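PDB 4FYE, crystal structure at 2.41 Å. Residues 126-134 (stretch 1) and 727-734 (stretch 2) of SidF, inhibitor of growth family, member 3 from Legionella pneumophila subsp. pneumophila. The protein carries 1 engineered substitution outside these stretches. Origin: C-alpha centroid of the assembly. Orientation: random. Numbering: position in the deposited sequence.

Stretch 1 (126-134) KADLFSSKK
Stretch 2 727-734: FADNGLFG

Asn730 is the polar centre of the contact. Its CA-to-CB bond points toward stretch 1, with chi1 63° (p) and chi2 10°. Asn730 ND2 donates to Ser131 O at 2.6 Å, with an N-H...O angle of 147°. It also makes a weak bond to Asp128 O, ND2 to O 3.0 Å, angle 123°. Asn730 OD1 accepts from Leu732 N at 3.1 Å; Leu129 CD2 lies 3.6 Å from Asn730 OD1. An amide suits this place because it donates and accepts at once.

Leu129 O lies 3.1 Å from Asp729 CA, a CA-H...O contact, and 2.9 Å from Asn730 N. The closest CA pair is Phe130 CA and Asp729 CA, 4.9 Å apart.

Stretch 1 has no regular helix or strand; stretch 2 is loop or turn before it enters a helix. Leu129 (phi/psi -73/-14) and Phe130 (-117/29) form a bend, and Phe130 N donates to Asp128 OD1 at 3.0 Å. Asp128 is t. Asp729 (-96/169, chi1 p) accepts from Gly731 N at its OD2, 2.9 Å. Gly731 has phi 82°, which favours glycine. Gly734 N donates to Gly731 O at 2.7 Å.

Apolar packing adjoins this centre. Leu129, Leu732 and Phe733 are buried, which suits their apolar side chains. The CA-to-CB bond of Leu129 (m, t) points sideways. Its CD2 meets Leu732 CB and its CD1 meets Phe733 CD2 (chi1 -93°, chi2 -55°), each at 3.8 Å. The CA-to-CB bond of Leu732 (m, t) points toward stretch 1, and Leu732 CD1 lies 3.8 Å from Ala127 CB. The CA-to-CB bond of Phe130 (m, chi2 -58°) points away, but its ring returns: CD1 is 3.5 Å from Ala728 O, at the ring edge, and 4.2 Å from Ala728 CB.

Lys133 (m, t, m) stays exposed while its methylenes pack on Asn730, with Lys133 CD 3.4 Å from Asn730 O. The two stretches together bury 531 Å².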

# COMPACT_ATOMS: atom_id res chain seq x y z
N LYS A 126 -14.36 17.45 20.13
CA LYS A 126 -13.31 16.43 19.98
C LYS A 126 -13.89 15.06 20.18
O LYS A 126 -14.76 14.87 21.02
CB LYS A 126 -12.11 16.64 20.94
CG LYS A 126 -11.48 18.03 20.86
CD LYS A 126 -10.15 18.08 21.65
CE LYS A 126 -10.13 19.26 22.61
NZ LYS A 126 -9.16 19.14 23.75
N ALA A 127 -13.43 14.09 19.41
CA ALA A 127 -13.90 12.73 19.57
C ALA A 127 -12.90 12.01 20.43
O ALA A 127 -11.78 12.46 20.56
CB ALA A 127 -14.03 12.04 18.23
N ASP A 128 -13.31 10.90 21.02
CA ASP A 128 -12.39 9.94 21.58
C ASP A 128 -12.59 8.62 20.82
O ASP A 128 -13.68 8.00 20.85
CB ASP A 128 -12.64 9.74 23.05
CG ASP A 128 -11.71 8.63 23.67
OD1 ASP A 128 -10.68 8.22 23.03
OD2 ASP A 128 -12.01 8.17 24.80
N LEU A 129 -11.55 8.24 20.10
CA LEU A 129 -11.53 7.05 19.24
C LEU A 129 -11.47 5.76 20.04
O LEU A 129 -11.76 4.69 19.47
CB LEU A 129 -10.28 7.03 18.38
CG LEU A 129 -10.21 7.91 17.12
CD1 LEU A 129 -9.00 7.52 16.31
CD2 LEU A 129 -11.45 7.87 16.24
N PHE A 130 -11.15 5.83 21.33
CA PHE A 130 -10.79 4.57 21.99
C PHE A 130 -11.78 4.28 23.05
O PHE A 130 -11.51 3.61 23.98
CB PHE A 130 -9.41 4.66 22.58
CG PHE A 130 -8.41 5.02 21.55
CD1 PHE A 130 -8.25 4.19 20.39
CD2 PHE A 130 -7.66 6.21 21.66
CE1 PHE A 130 -7.35 4.55 19.40
CE2 PHE A 130 -6.77 6.56 20.65
CZ PHE A 130 -6.61 5.71 19.53
N SER A 131 -12.95 4.75 22.81
CA SER A 131 -14.05 4.65 23.68
C SER A 131 -15.26 4.36 22.80
O SER A 131 -15.23 4.58 21.56
CB SER A 131 -14.25 6.12 24.13
OG SER A 131 -14.89 6.03 25.30
N SER A 132 -16.39 4.09 23.41
CA SER A 132 -17.58 3.84 22.62
C SER A 132 -18.17 5.03 21.84
O SER A 132 -18.27 6.14 22.37
CB SER A 132 -18.64 3.20 23.50
OG SER A 132 -19.88 3.45 22.90
N LYS A 133 -18.65 4.82 20.62
CA LYS A 133 -19.10 5.95 19.81
C LYS A 133 -20.39 6.38 20.43
O LYS A 133 -20.99 7.45 20.09
CB LYS A 133 -19.47 5.54 18.40
CG LYS A 133 -18.48 4.78 17.56
CD LYS A 133 -19.16 4.56 16.23
CE LYS A 133 -20.14 3.41 16.34
NZ LYS A 133 -19.62 2.22 15.62
N LYS A 134 -20.87 5.51 21.30
CA LYS A 134 -22.10 5.82 22.04
C LYS A 134 -21.91 6.47 23.42
O LYS A 134 -22.89 6.66 24.12
CB LYS A 134 -22.99 4.58 22.15
CG LYS A 134 -23.38 4.00 20.79
CD LYS A 134 -24.87 3.74 20.71
CE LYS A 134 -25.22 2.25 20.85
NZ LYS A 134 -25.06 1.48 19.58
N PHE A 727 -10.12 -3.83 16.19
CA PHE A 727 -9.42 -2.56 16.19
C PHE A 727 -9.57 -1.79 17.50
O PHE A 727 -10.64 -1.77 18.13
CB PHE A 727 -9.94 -1.73 15.01
CG PHE A 727 -9.59 -2.32 13.66
CD1 PHE A 727 -8.36 -2.09 13.09
CD2 PHE A 727 -10.52 -3.09 12.95
CE1 PHE A 727 -8.05 -2.65 11.85
CE2 PHE A 727 -10.23 -3.61 11.72
CZ PHE A 727 -8.97 -3.41 11.18
N ALA A 728 -8.49 -1.15 17.91
CA ALA A 728 -8.46 -0.28 19.08
C ALA A 728 -9.46 0.86 18.93
O ALA A 728 -10.14 1.25 19.88
CB ALA A 728 -7.08 0.26 19.28
N ASP A 729 -9.60 1.38 17.72
CA ASP A 729 -10.41 2.60 17.55
C ASP A 729 -11.89 2.27 17.13
O ASP A 729 -12.24 1.16 16.78
CB ASP A 729 -9.80 3.51 16.51
CG ASP A 729 -10.04 2.98 15.12
OD1 ASP A 729 -9.38 1.97 14.81
OD2 ASP A 729 -10.95 3.49 14.39
N ASN A 730 -12.76 3.26 17.16
CA ASN A 730 -14.15 3.00 17.01
C ASN A 730 -14.70 3.55 15.65
O ASN A 730 -15.90 3.70 15.50
CB ASN A 730 -14.84 3.66 18.16
CG ASN A 730 -14.68 5.23 18.19
OD1 ASN A 730 -14.21 5.85 17.25
ND2 ASN A 730 -15.14 5.85 19.27
N GLY A 731 -13.80 3.90 14.72
CA GLY A 731 -14.13 4.31 13.36
C GLY A 731 -14.54 5.77 13.20
O GLY A 731 -14.86 6.19 12.10
N LEU A 732 -14.54 6.58 14.26
CA LEU A 732 -15.03 7.97 14.11
C LEU A 732 -14.32 8.86 13.07
O LEU A 732 -14.91 9.87 12.60
CB LEU A 732 -15.09 8.69 15.47
CG LEU A 732 -16.30 8.25 16.30
CD1 LEU A 732 -16.31 9.04 17.61
CD2 LEU A 732 -17.58 8.48 15.51
N PHE A 733 -13.06 8.57 12.77
CA PHE A 733 -12.43 9.20 11.62
C PHE A 733 -13.22 9.00 10.33
O PHE A 733 -13.12 9.85 9.43
CB PHE A 733 -10.91 8.87 11.48
CG PHE A 733 -10.02 9.90 12.16
CD1 PHE A 733 -10.12 11.24 11.85
CD2 PHE A 733 -9.08 9.52 13.11
CE1 PHE A 733 -9.31 12.20 12.44
CE2 PHE A 733 -8.25 10.48 13.72
CZ PHE A 733 -8.37 11.82 13.39
N GLY A 734 -14.03 7.92 10.24
CA GLY A 734 -14.88 7.71 9.05
C GLY A 734 -15.89 8.82 8.80
O GLY A 734 -16.09 9.24 7.66